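Local coordinates for protein putative isohexenylglutaconyl-CoA hydratase (Pseudomonas aeruginosa, PDB 4ZU2) that probably hydrates isohexenylglutaconyl-CoA in the breakdown of citronellate and related terpenes, as a trimeric member of the crotonase (enoyl-CoA hydratase/isomerase) family, at residues L11-E15 with G16-I20; R77-G80 with A81-R85; A107-E110 with G111-G115; A147-A150 with P151-R155; G225-G228 with A229-D233. All coordinates share one frame; numbering follows the deposited sequence.

Interaction 1: residues L11-E15 with G16-I20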
loop_
_atom_site.group_PDB
_atom_site.type_symbol
_atom_site.label_atom_id
_atom_site.label_comp_id
_atom_site.label_asym_id
_atom_site.label_seq_id
_atom_site.Cartn_x
_atom_site.Cartn_y
_atom_site.Cartn_z
ATOM N N LEU A 11 -21.700 12.299 -23.989
ATOM C CA LEU A 11 -20.808 13.333 -23.493
ATOM C C LEU A 11 -21.584 14.567 -22.986
ATOM O O LEU A 11 -22.499 15.055 -23.667
ATOM C CB LEU A 11 -19.851 13.711 -24.617
ATOM C CG LEU A 11 -19.222 12.511 -25.344
ATOM C CD1 LEU A 11 -18.159 12.924 -26.359
ATOM C CD2 LEU A 11 -18.599 11.592 -24.313
ATOM N N GLU A 12 -21.239 15.057 -21.788
ATOM C CA GLU A 12 -21.902 16.256 -21.221
ATOM C C GLU A 12 -20.928 17.314 -20.687
ATOM O O GLU A 12 -20.637 17.370 -19.497
ATOM C CB GLU A 12 -22.863 15.861 -20.095
ATOM C CG GLU A 12 -23.761 14.620 -20.356
ATOM C CD GLU A 12 -24.656 14.299 -19.136
ATOM O OE1 GLU A 12 -25.491 15.153 -18.782
ATOM O OE2 GLU A 12 -24.513 13.229 -18.505
ATOM N N PRO A 13 -20.414 18.171 -21.558
ATOM C CA PRO A 13 -19.453 19.178 -21.070
ATOM C C PRO A 13 -20.035 20.460 -20.425
ATOM O O PRO A 13 -20.435 21.394 -21.110
ATOM C CB PRO A 13 -18.657 19.531 -22.340
ATOM C CG PRO A 13 -19.508 19.108 -23.484
ATOM C CD PRO A 13 -20.539 18.161 -23.024
ATOM N N ILE A 14 -20.019 20.515 -19.102
ATOM C CA ILE A 14 -20.442 21.697 -18.359
ATOM C C ILE A 14 -19.233 22.519 -17.890
ATOM O O ILE A 14 -18.710 22.296 -16.804
ATOM C CB ILE A 14 -21.269 21.311 -17.113
ATOM C CG1 ILE A 14 -20.551 20.222 -16.277
ATOM C CG2 ILE A 14 -22.619 20.781 -17.543
ATOM C CD1 ILE A 14 -20.624 20.402 -14.727
ATOM N N GLU A 15 -18.811 23.479 -18.705
ATOM C CA GLU A 15 -17.756 24.410 -18.330
ATOM C C GLU A 15 -16.410 23.707 -18.362
ATOM O O GLU A 15 -15.908 23.390 -19.434
ATOM C CB GLU A 15 -18.016 25.037 -16.956
ATOM C CG GLU A 15 -19.330 25.763 -16.821
ATOM C CD GLU A 15 -19.817 25.797 -15.367
ATOM O OE1 GLU A 15 -19.807 24.719 -14.717
ATOM O OE2 GLU A 15 -20.199 26.895 -14.873
ATOM N N GLY A 16 -15.816 23.475 -17.201
ATOM C CA GLY A 16 -14.568 22.743 -17.132
ATOM C C GLY A 16 -14.747 21.261 -16.832
ATOM O O GLY A 16 -13.748 20.552 -16.765
ATOM N N VAL A 17 -15.994 20.791 -16.673
ATOM C CA VAL A 17 -16.257 19.393 -16.282
ATOM C C VAL A 17 -16.858 18.608 -17.438
ATOM O O VAL A 17 -17.901 18.973 -17.939
ATOM C CB VAL A 17 -17.151 19.311 -15.040
ATOM C CG1 VAL A 17 -17.392 17.884 -14.662
ATOM C CG2 VAL A 17 -16.484 20.105 -13.882
ATOM N N LEU A 18 -16.153 17.586 -17.915
ATOM C CA LEU A 18 -16.694 16.712 -18.977
ATOM C C LEU A 18 -17.243 15.432 -18.324
ATOM O O LEU A 18 -16.484 14.618 -17.802
ATOM C CB LEU A 18 -15.647 16.399 -20.043
ATOM C CG LEU A 18 -15.986 15.328 -21.110
ATOM C CD1 LEU A 18 -17.233 15.679 -21.911
ATOM C CD2 LEU A 18 -14.823 15.157 -22.054
ATOM N N ARG A 19 -18.564 15.303 -18.286
ATOM C CA ARG A 19 -19.204 14.075 -17.840
ATOM C C ARG A 19 -19.292 13.073 -18.984
ATOM O O ARG A 19 -19.683 13.437 -20.084
ATOM C CB ARG A 19 -20.608 14.364 -17.368
ATOM C CG ARG A 19 -20.646 14.902 -15.986
ATOM C CD ARG A 19 -21.039 16.391 -15.977
ATOM N NE ARG A 19 -21.105 17.014 -14.647
ATOM C CZ ARG A 19 -21.726 16.512 -13.579
ATOM N NH1 ARG A 19 -22.352 15.344 -13.592
ATOM N NH2 ARG A 19 -21.721 17.184 -12.457
ATOM N N ILE A 20 -18.983 11.812 -18.701
ATOM C CA ILE A 20 -18.932 10.768 -19.735
ATOM C C ILE A 20 -19.728 9.587 -19.235
ATOM O O ILE A 20 -19.405 9.020 -18.192
ATOM C CB ILE A 20 -17.485 10.282 -20.004
ATOM C CG1 ILE A 20 -16.536 11.464 -20.296
ATOM C CG2 ILE A 20 -17.468 9.233 -21.152
ATOM C CD1 ILE A 20 -15.100 11.103 -20.241
#
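Ile14 and Arg19 meet on one face of a tight antiparallel beta hairpin, joined by a type II' turn that runs from Ile14 to Val17. From CB of Ile14, CG1 turns inward between the backbone N and the carbonyl carbon (chi1 50°), which carries the branch toward the partner strand. Ile14 CB lies 4.2 Å from Val17 O, and CG1 comes closer to the same oxygen. At the tip, Ile14 CD1 packs 3.7 Å from Val17 CB, the two side chains lying side by side and pointing the same way. The same methyl reaches the edge of the Arg19 guanidinium, near its plane, with Ile14 CD1 3.4 Å from Arg19 NE. That nitrogen is buried against the methyl and has no polar partner in the model. Arg19 gets there by a bend at chi2 (109°), after its CB has met Glu12 CB at 3.8 Å.

Two hydrogen-bonded pairs stitch the backbones. Glu12 N donates to Arg19 O at 2.8 Å and Arg19 N returns a bond to Glu12 O; Ile14 and Val17 exchange a second pair next to the turn. The other face is apolar: Leu18 CD1 lies 4.1 Å from Pro13 CB, and Leu11 CD2 the same distance from Ile20 CG2.

At the turn, Glu15 forms a salt bridge with Arg205. Strand 9-14 is the outermost of its sheet within the chain, and strand 17-22 bonds on to strand 54-59. Leu11, Leu18 and Ile20 rest on helix 33-47, while Val17 and Arg19 face helix 190-205.

Interaction 2: residues R77-G80 with A81-R85; sequences RAAG and AEAYR
Gly80 O accepts from Ala83 N at 2.9 Å and, more weakly, from Tyr84 N, joining the bend to the first turn of helix 81-99; Gly80 itself occupies the N-cap position. A water accepts from Glu82 N and donates to Ala79 O. Within the helix, Arg85 grips Glu82 side-on in a salt bridge: Arg85 NE reaches Glu82 OE2 at 2.7 Å and Arg85 NH2 reaches Glu82 OE1 at 2.8 Å. Both oxygens lie in the guanidinium plane, while the nitrogens approach on the syn side, about 25° out of the carboxylate plane.

Farther out, the phenol of Tyr84 crosses Arg77, its OH above one face of the guanidinium, toward its rim, and Arg77 CG at the ring edge; the two planes are 52° apart. The hydroxyl is hydrogen-bonded to Met73 O, and Arg77 NH1 to Val242 O of the second subunit. Ala79 CB and Ala83 CB touch at 3.6 Å.

Glycine at the N-cap has no side chain to bond the first amides; a water takes Glu82 N, and Gly80 O begins the helical bonding. The two-pronged grip limits rotation of both Glu82 and Arg85, and the arginine at the preceding bend is committed to the trimer interface.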
loop_
_atom_site.group_PDB
_atom_site.type_symbol
_atom_site.label_atom_id
_atom_site.label_comp_id
_atom_site.label_asym_id
_atom_site.label_seq_id
_atom_site.Cartn_x
_atom_site.Cartn_y
_atom_site.Cartn_z
ATOM N N ARG A 77 -12.805 -15.244 -31.518
ATOM C CA ARG A 77 -12.269 -16.597 -31.673
ATOM C C ARG A 77 -12.020 -16.896 -33.142
ATOM O O ARG A 77 -11.123 -17.644 -33.452
ATOM C CB ARG A 77 -13.213 -17.648 -31.164
ATOM C CG ARG A 77 -13.216 -17.753 -29.705
ATOM C CD ARG A 77 -13.361 -19.122 -29.268
ATOM N NE ARG A 77 -13.560 -19.131 -27.840
ATOM C CZ ARG A 77 -12.586 -19.182 -26.940
ATOM N NH1 ARG A 77 -11.291 -19.233 -27.301
ATOM N NH2 ARG A 77 -12.929 -19.202 -25.662
ATOM N N ALA A 78 -12.812 -16.293 -34.024
ATOM C CA ALA A 78 -12.658 -16.494 -35.457
ATOM C C ALA A 78 -11.296 -16.026 -35.943
ATOM O O ALA A 78 -10.813 -16.514 -36.976
ATOM C CB ALA A 78 -13.776 -15.764 -36.220
ATOM N N ALA A 79 -10.682 -15.094 -35.188
ATOM C CA ALA A 79 -9.357 -14.549 -35.532
ATOM C C ALA A 79 -8.205 -15.084 -34.664
ATOM O O ALA A 79 -7.042 -14.732 -34.855
ATOM C CB ALA A 79 -9.408 -13.062 -35.539
ATOM N N GLY A 80 -8.509 -15.947 -33.708
ATOM C CA GLY A 80 -7.465 -16.577 -32.937
ATOM C C GLY A 80 -6.722 -15.724 -31.898
ATOM O O GLY A 80 -7.138 -14.603 -31.516
ATOM N N ALA A 81 -5.653 -16.322 -31.406
ATOM C CA ALA A 81 -4.862 -15.806 -30.297
ATOM C C ALA A 81 -4.388 -14.370 -30.493
ATOM O O ALA A 81 -4.356 -13.578 -29.555
ATOM C CB ALA A 81 -3.704 -16.711 -30.080
ATOM N N GLU A 82 -4.046 -14.025 -31.724
ATOM C CA GLU A 82 -3.520 -12.718 -32.003
ATOM C C GLU A 82 -4.578 -11.644 -31.774
ATOM O O GLU A 82 -4.252 -10.521 -31.350
ATOM C CB GLU A 82 -2.900 -12.680 -33.388
ATOM C CG GLU A 82 -1.474 -13.213 -33.390
ATOM C CD GLU A 82 -0.553 -12.359 -32.511
ATOM O OE1 GLU A 82 -0.157 -11.280 -32.981
ATOM O OE2 GLU A 82 -0.286 -12.737 -31.341
ATOM N N ALA A 83 -5.846 -11.994 -31.972
ATOM C CA ALA A 83 -6.926 -11.019 -31.821
ATOM C C ALA A 83 -7.159 -10.813 -30.356
ATOM O O ALA A 83 -7.416 -9.683 -29.918
ATOM C CB ALA A 83 -8.255 -11.499 -32.521
ATOM N N TYR A 84 -7.128 -11.905 -29.586
ATOM C CA TYR A 84 -7.304 -11.771 -28.151
ATOM C C TYR A 84 -6.204 -10.878 -27.561
ATOM O O TYR A 84 -6.501 -10.024 -26.765
ATOM C CB TYR A 84 -7.419 -13.152 -27.473
ATOM C CG TYR A 84 -8.800 -13.733 -27.726
ATOM C CD1 TYR A 84 -9.928 -13.156 -27.143
ATOM C CD2 TYR A 84 -8.991 -14.804 -28.595
ATOM C CE1 TYR A 84 -11.208 -13.650 -27.396
ATOM C CE2 TYR A 84 -10.268 -15.290 -28.858
ATOM C CZ TYR A 84 -11.369 -14.698 -28.261
ATOM O OH TYR A 84 -12.630 -15.174 -28.483
ATOM N N ARG A 85 -4.948 -11.067 -27.997
ATOM C CA ARG A 85 -3.799 -10.297 -27.500
ATOM C C ARG A 85 -3.932 -8.813 -27.809
ATOM O O ARG A 85 -3.832 -7.960 -26.919
ATOM C CB ARG A 85 -2.496 -10.861 -28.103
ATOM C CG ARG A 85 -1.193 -10.389 -27.569
ATOM C CD ARG A 85 0.025 -10.986 -28.385
ATOM N NE ARG A 85 0.078 -10.549 -29.783
ATOM C CZ ARG A 85 0.224 -9.286 -30.191
ATOM N NH1 ARG A 85 0.357 -8.283 -29.326
ATOM N NH2 ARG A 85 0.277 -9.017 -31.475
HETATM O O HOH W 1 -4.047 -15.703 -34.349
#

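Interaction 3: residues A107-E110 with G111-G115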
loop_
_atom_site.group_PDB
_atom_site.type_symbol
_atom_site.label_atom_id
_atom_site.label_comp_id
_atom_site.label_asym_id
_atom_site.label_seq_id
_atom_site.Cartn_x
_atom_site.Cartn_y
_atom_site.Cartn_z
ATOM N N ALA A 107 -14.957 8.663 -10.625
ATOM C CA ALA A 107 -15.873 7.594 -10.981
ATOM C C ALA A 107 -17.064 7.522 -10.027
ATOM O O ALA A 107 -16.897 7.384 -8.844
ATOM C CB ALA A 107 -15.170 6.237 -11.079
ATOM N N LEU A 108 -18.268 7.582 -10.589
ATOM C CA LEU A 108 -19.494 7.354 -9.845
ATOM C C LEU A 108 -20.008 5.946 -10.167
ATOM O O LEU A 108 -20.566 5.688 -11.249
ATOM C CB LEU A 108 -20.504 8.458 -10.202
ATOM C CG LEU A 108 -21.619 8.786 -9.195
ATOM C CD1 LEU A 108 -21.046 9.012 -7.821
ATOM C CD2 LEU A 108 -22.357 10.011 -9.621
ATOM N N VAL A 109 -19.763 5.005 -9.260
ATOM C CA VAL A 109 -20.006 3.597 -9.561
ATOM C C VAL A 109 -21.291 3.075 -8.862
ATOM O O VAL A 109 -21.454 3.176 -7.660
ATOM C CB VAL A 109 -18.746 2.716 -9.252
ATOM C CG1 VAL A 109 -17.491 3.259 -9.988
ATOM C CG2 VAL A 109 -18.478 2.645 -7.794
ATOM N N GLU A 110 -22.205 2.537 -9.659
ATOM C CA GLU A 110 -23.472 2.022 -9.171
ATOM C C GLU A 110 -23.633 0.652 -9.756
ATOM O O GLU A 110 -23.138 0.403 -10.834
ATOM C CB GLU A 110 -24.612 2.887 -9.663
ATOM C CG GLU A 110 -24.486 4.317 -9.277
ATOM C CD GLU A 110 -25.556 5.146 -9.918
ATOM O OE1 GLU A 110 -26.676 5.221 -9.333
ATOM O OE2 GLU A 110 -25.276 5.682 -11.027
ATOM N N GLY A 111 -24.341 -0.216 -9.036
ATOM C CA GLY A 111 -24.719 -1.539 -9.514
ATOM C C GLY A 111 -23.505 -2.378 -9.852
ATOM O O GLY A 111 -22.603 -2.506 -9.036
ATOM N N ALA A 112 -23.459 -2.901 -11.074
ATOM C CA ALA A 112 -22.366 -3.799 -11.461
ATOM C C ALA A 112 -21.064 -3.056 -11.793
ATOM O O ALA A 112 -21.020 -2.175 -12.674
ATOM C CB ALA A 112 -22.802 -4.678 -12.640
ATOM N N VAL A 113 -20.022 -3.427 -11.064
ATOM C CA VAL A 113 -18.656 -2.909 -11.259
ATOM C C VAL A 113 -17.721 -4.126 -11.364
ATOM O O VAL A 113 -17.081 -4.530 -10.396
ATOM C CB VAL A 113 -18.237 -2.032 -10.079
ATOM C CG1 VAL A 113 -16.954 -1.289 -10.387
ATOM C CG2 VAL A 113 -19.343 -1.066 -9.696
ATOM N N LEU A 114 -17.743 -4.777 -12.515
ATOM C CA LEU A 114 -17.154 -6.118 -12.664
ATOM C C LEU A 114 -16.149 -6.246 -13.819
ATOM O O LEU A 114 -16.380 -5.707 -14.912
ATOM C CB LEU A 114 -18.247 -7.121 -12.977
ATOM C CG LEU A 114 -19.423 -7.277 -12.013
ATOM C CD1 LEU A 114 -20.418 -8.261 -12.601
ATOM C CD2 LEU A 114 -18.961 -7.750 -10.626
ATOM N N GLY A 115 -15.085 -7.011 -13.581
ATOM C CA GLY A 115 -14.064 -7.265 -14.580
ATOM C C GLY A 115 -13.479 -5.957 -15.061
ATOM O O GLY A 115 -13.122 -5.107 -14.278
#
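Val109 and Val113 supply the one apolar side-chain contact across this bend, with Val113 CG2 placed 3.9 Å from Val109 CB. The methyl thus meets the branch point of the other valine. Val113 points toward the preceding residues, and with CG1 anti to the backbone N (chi1 -169°) its CG2 is the methyl left to face Val109. The same methyl also lies 4.2 Å from Glu110 O.

The next shell is the backbone that turns the chain between the two valines. No hydrogen bond joins residues 107-110 to residues 111-115: Glu110 O comes within 3.3 Å of Ala112 N, but at a poor angle. The amide of Ala112 is instead satisfied by His63 ND1. Gly111 makes the change of direction with a positive phi of 60°, and the CA atoms of Val109 and Val113 end up 6.9 Å apart. Glu110, its chain extended beyond CG, packs on Leu193.

Phe135 of strand 134-136 touches both valines, and Phe64 adds to the cover of Val109. Strand 112-114 leads to Gly115, at the N-cap of helix 116-121; in crotonase relatives this glycine-rich helix start contributes to the oxyanion hole, and it may do so here. Upstream, backbone hydrogen bonds hold strand 104-109 in the main sheet, from Leu108 to Leu57 of strand 54-59 and from Ala107 and Val109 to strand 126-130. Leu108 packs on helix 190-205. Downstream, strand 112-114 joins a separate small sheet, parallel to strand 134-136, so the bend carries the chain from one sheet to the other.

Interaction 4: residues A147-A150 with P151-R155; sequences AQIA and PFVVR
The opening turn of helix 149-157 brings Ile149 and Ala150 against Val153 and Val154, with Pro151 built into the turn. Ile149 O accepts from Val153 N at 3.0 Å, the usual bond of an alpha helix, and also weakly from Phe152 N. One residue on, Ala150 O takes Val154 N at 3.1 Å in a nearly straight bond (170°). The nitrogen of Pro151 has no hydrogen to give, which a proline can afford in a first turn; its CD instead sits 3.5 Å from Gln148 O.

That carbonyl also meets Phe152 at its ring edge: Gln148 O lies 3.4 Å from Phe152 CD2, near the ring plane. Ile149 CG2 packs 4.2 Å from Val153 CB, the two side chains at an angle. Val153 has CG1 between its backbone N and carbonyl carbon (chi1 65°), which brings this methyl close to Ala150 O.

In the crotonase fold of this chain the helix is buried between its own subunit and a neighbour. Phe152 reaches Leu95 and Gln99 of helix 81-99, whereas Val153 and Val154 touch Ala162. On the subunit side, Pro151 packs on Leu231 of the second subunit and Arg155 NH2 hydrogen-bonds to Ser222 O, also of the second subunit. The amide nitrogen of Gln148 is shared between Asn88 OD1 and Leu231 O of that neighbour, tying the segment before the helix to both chains.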
loop_
_atom_site.group_PDB
_atom_site.type_symbol
_atom_site.label_atom_id
_atom_site.label_comp_id
_atom_site.label_asym_id
_atom_site.label_seq_id
_atom_site.Cartn_x
_atom_site.Cartn_y
_atom_site.Cartn_z
ATOM N N ALA A 147 -5.954 -9.771 -16.660
ATOM C CA ALA A 147 -4.536 -9.634 -17.052
ATOM C C ALA A 147 -4.046 -8.206 -17.085
ATOM O O ALA A 147 -3.016 -7.882 -16.478
ATOM C CB ALA A 147 -4.308 -10.256 -18.386
ATOM N N GLN A 148 -4.796 -7.350 -17.784
ATOM C CA GLN A 148 -4.490 -5.926 -17.833
ATOM C C GLN A 148 -4.873 -5.275 -16.501
ATOM O O GLN A 148 -4.307 -4.262 -16.137
ATOM C CB GLN A 148 -5.268 -5.201 -18.930
ATOM C CG GLN A 148 -5.082 -5.709 -20.324
ATOM C CD GLN A 148 -3.653 -5.563 -20.787
ATOM O OE1 GLN A 148 -3.133 -4.462 -20.895
ATOM N NE2 GLN A 148 -3.006 -6.680 -21.021
ATOM N N ILE A 149 -5.886 -5.814 -15.819
ATOM C CA ILE A 149 -6.301 -5.252 -14.524
ATOM C C ILE A 149 -5.225 -5.397 -13.445
ATOM O O ILE A 149 -5.099 -4.509 -12.571
ATOM C CB ILE A 149 -7.615 -5.907 -14.067
ATOM C CG1 ILE A 149 -8.765 -5.465 -14.991
ATOM C CG2 ILE A 149 -7.972 -5.597 -12.688
ATOM C CD1 ILE A 149 -9.866 -6.417 -15.004
ATOM N N ALA A 150 -4.485 -6.509 -13.478
ATOM C CA ALA A 150 -3.635 -6.916 -12.349
ATOM C C ALA A 150 -2.796 -5.771 -11.750
ATOM O O ALA A 150 -2.848 -5.489 -10.559
ATOM C CB ALA A 150 -2.734 -8.057 -12.730
ATOM N N PRO A 151 -2.024 -5.098 -12.582
ATOM C CA PRO A 151 -1.161 -4.032 -12.067
ATOM C C PRO A 151 -1.930 -2.838 -11.512
ATOM O O PRO A 151 -1.483 -2.206 -10.584
ATOM C CB PRO A 151 -0.343 -3.637 -13.300
ATOM C CG PRO A 151 -1.021 -4.183 -14.436
ATOM C CD PRO A 151 -1.759 -5.373 -13.993
ATOM N N PHE A 152 -3.114 -2.564 -12.045
ATOM C CA PHE A 152 -3.858 -1.435 -11.578
ATOM C C PHE A 152 -4.601 -1.749 -10.240
ATOM O O PHE A 152 -4.803 -0.873 -9.404
ATOM C CB PHE A 152 -4.770 -0.888 -12.670
ATOM C CG PHE A 152 -4.032 -0.352 -13.887
ATOM C CD1 PHE A 152 -3.398 0.883 -13.845
ATOM C CD2 PHE A 152 -4.017 -1.078 -15.082
ATOM C CE1 PHE A 152 -2.753 1.375 -14.960
ATOM C CE2 PHE A 152 -3.352 -0.624 -16.174
ATOM C CZ PHE A 152 -2.716 0.607 -16.130
ATOM N N VAL A 153 -4.946 -2.999 -10.019
ATOM C CA VAL A 153 -5.609 -3.351 -8.784
ATOM C C VAL A 153 -4.588 -3.481 -7.642
ATOM O O VAL A 153 -4.884 -3.120 -6.509
ATOM C CB VAL A 153 -6.482 -4.633 -8.900
ATOM C CG1 VAL A 153 -5.639 -5.864 -9.170
ATOM C CG2 VAL A 153 -7.317 -4.846 -7.612
ATOM N N VAL A 154 -3.415 -4.023 -7.926
ATOM C CA VAL A 154 -2.354 -4.080 -6.913
ATOM C C VAL A 154 -1.974 -2.636 -6.542
ATOM O O VAL A 154 -1.863 -2.300 -5.374
ATOM C CB VAL A 154 -1.127 -4.844 -7.448
ATOM C CG1 VAL A 154 0.040 -4.781 -6.448
ATOM C CG2 VAL A 154 -1.523 -6.255 -7.807
ATOM N N ARG A 155 -1.856 -1.760 -7.542
ATOM C CA ARG A 155 -1.632 -0.334 -7.270
ATOM C C ARG A 155 -2.804 0.267 -6.471
ATOM O O ARG A 155 -2.601 1.117 -5.613
ATOM C CB ARG A 155 -1.391 0.438 -8.572
ATOM C CG ARG A 155 0.044 0.327 -9.044
ATOM C CD ARG A 155 0.269 0.513 -10.527
ATOM N NE ARG A 155 1.446 -0.296 -10.868
ATOM C CZ ARG A 155 2.509 0.125 -11.529
ATOM N NH1 ARG A 155 2.570 1.366 -12.012
ATOM N NH2 ARG A 155 3.522 -0.712 -11.724
#

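Interaction 5: residues G225-G228 with A229-D233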
loop_
_atom_site.group_PDB
_atom_site.type_symbol
_atom_site.label_atom_id
_atom_site.label_comp_id
_atom_site.label_asym_id
_atom_site.label_seq_id
_atom_site.Cartn_x
_atom_site.Cartn_y
_atom_site.Cartn_z
ATOM N N GLY A 225 9.732 5.106 -9.549
ATOM C CA GLY A 225 10.904 5.944 -9.793
ATOM C C GLY A 225 11.880 5.976 -8.626
ATOM O O GLY A 225 11.477 6.188 -7.497
ATOM N N GLU A 226 13.158 5.713 -8.896
ATOM C CA GLU A 226 14.226 5.902 -7.909
ATOM C C GLU A 226 14.051 7.284 -7.266
ATOM O O GLU A 226 13.827 8.274 -7.948
ATOM C CB GLU A 226 15.632 5.746 -8.548
ATOM C CG GLU A 226 16.785 5.692 -7.506
ATOM C CD GLU A 226 17.307 7.061 -7.075
ATOM O OE1 GLU A 226 17.789 7.207 -5.914
ATOM O OE2 GLU A 226 17.293 7.972 -7.900
ATOM N N LEU A 227 14.123 7.337 -5.941
ATOM C CA LEU A 227 13.712 8.544 -5.182
ATOM C C LEU A 227 14.585 9.778 -5.466
ATOM O O LEU A 227 14.100 10.879 -5.698
ATOM C CB LEU A 227 13.725 8.210 -3.683
ATOM C CG LEU A 227 13.305 9.321 -2.687
ATOM C CD1 LEU A 227 11.852 9.756 -2.801
ATOM C CD2 LEU A 227 13.580 8.856 -1.244
ATOM N N GLY A 228 15.890 9.572 -5.499
ATOM C CA GLY A 228 16.824 10.672 -5.653
ATOM C C GLY A 228 16.572 11.489 -6.885
ATOM O O GLY A 228 16.395 12.687 -6.807
ATOM N N ALA A 229 16.539 10.806 -8.027
ATOM C CA ALA A 229 16.315 11.406 -9.331
ATOM C C ALA A 229 14.886 11.889 -9.463
ATOM O O ALA A 229 14.600 12.898 -10.119
ATOM C CB ALA A 229 16.632 10.362 -10.436
ATOM N N LEU A 230 13.957 11.169 -8.871
ATOM C CA LEU A 230 12.614 11.702 -8.873
ATOM C C LEU A 230 12.539 13.076 -8.137
ATOM O O LEU A 230 11.975 14.063 -8.640
ATOM C CB LEU A 230 11.671 10.637 -8.287
ATOM C CG LEU A 230 10.197 11.030 -8.196
ATOM C CD1 LEU A 230 9.639 11.371 -9.573
ATOM C CD2 LEU A 230 9.428 9.888 -7.591
ATOM N N LEU A 231 13.143 13.177 -6.958
ATOM C CA LEU A 231 13.155 14.470 -6.249
ATOM C C LEU A 231 13.812 15.591 -7.012
ATOM O O LEU A 231 13.330 16.749 -6.996
ATOM C CB LEU A 231 13.837 14.320 -4.906
ATOM C CG LEU A 231 12.951 13.532 -3.944
ATOM C CD1 LEU A 231 13.717 13.200 -2.735
ATOM C CD2 LEU A 231 11.663 14.276 -3.605
ATOM N N ASP A 232 14.889 15.242 -7.707
ATOM C CA ASP A 232 15.634 16.176 -8.549
ATOM C C ASP A 232 14.692 16.788 -9.530
ATOM O O ASP A 232 14.614 18.019 -9.641
ATOM C CB ASP A 232 16.759 15.467 -9.323
ATOM C CG ASP A 232 17.897 15.041 -8.429
ATOM O OD1 ASP A 232 17.894 15.454 -7.257
ATOM O OD2 ASP A 232 18.807 14.298 -8.873
ATOM N N ASP A 233 13.949 15.924 -10.235
ATOM C CA ASP A 233 13.091 16.415 -11.268
ATOM C C ASP A 233 11.951 17.231 -10.675
ATOM O O ASP A 233 11.543 18.286 -11.234
ATOM C CB ASP A 233 12.542 15.273 -12.137
ATOM C CG ASP A 233 11.725 15.796 -13.286
ATOM O OD1 ASP A 233 12.226 16.698 -14.007
ATOM O OD2 ASP A 233 10.577 15.325 -13.462
#
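Glu226 caps the N terminus of helix 227-242, its carboxylate folding back over the backbone amides of Gly228 and Ala229. Among the side-chain hydrogen bonds, Ala229 N donates to Glu226 OE2 at 2.9 Å and nearly straight (169°), on the syn side of the carboxylate though 30° out of its plane. Gly228 N makes a weak bond to the other oxygen, Glu226 OE1. A bend at chi2 (-86°) folds the glutamate back to this end of the helix, where the helix dipole would probably favour its negative charge.

The backbone bonds follow the regular alpha-helical pattern. Leu231 N donates to Leu227 O at 2.8 Å, with like bonds from Leu230 N to Glu226 O and from Asp232 N to Gly228 O. Leu231 O in turn accepts a hydrogen bond from Gln148 NE2 of the third subunit.

Apolar packing runs along one side. Leu227 and Leu231 lie at an angle to each other, Leu227 CG 3.9 Å from Leu231 CD1. Leucines of this turn continue into the trimer interface, since Leu227 and Leu230 pack on Pro151 of the third subunit.

Charge contacts lie on the same interface. Asp232 forms a salt bridge through OD1 with Arg89 NE of the third subunit, and Arg89 NH2 of that subunit reaches Gly228 O weakly. Within the chain, Asp232 OD1 stands 3.2 Å from Gly228 O, two acceptors close to the same arginine.

In the fold
From the N terminus the five contacts follow in series, each closing within a few residues, and none nests or crosses. Interaction 1 closes the hairpin at one margin of the main sheet. Interaction 2 starts helix 81-99, which leads to the strand where interaction 3 turns the chain from the main sheet into the small one. Interactions 1 and 3 reach the same main sheet, with nearest atoms about 7 Å apart. Interaction 4 touches interaction 3 where Ile149 CD1 meets Gly115 O at 3.6 Å. Interactions 2 and 4 both face the second subunit, and interaction 5, starting a late helix, faces the third; segments 147-155 and 225-233 meet between chains.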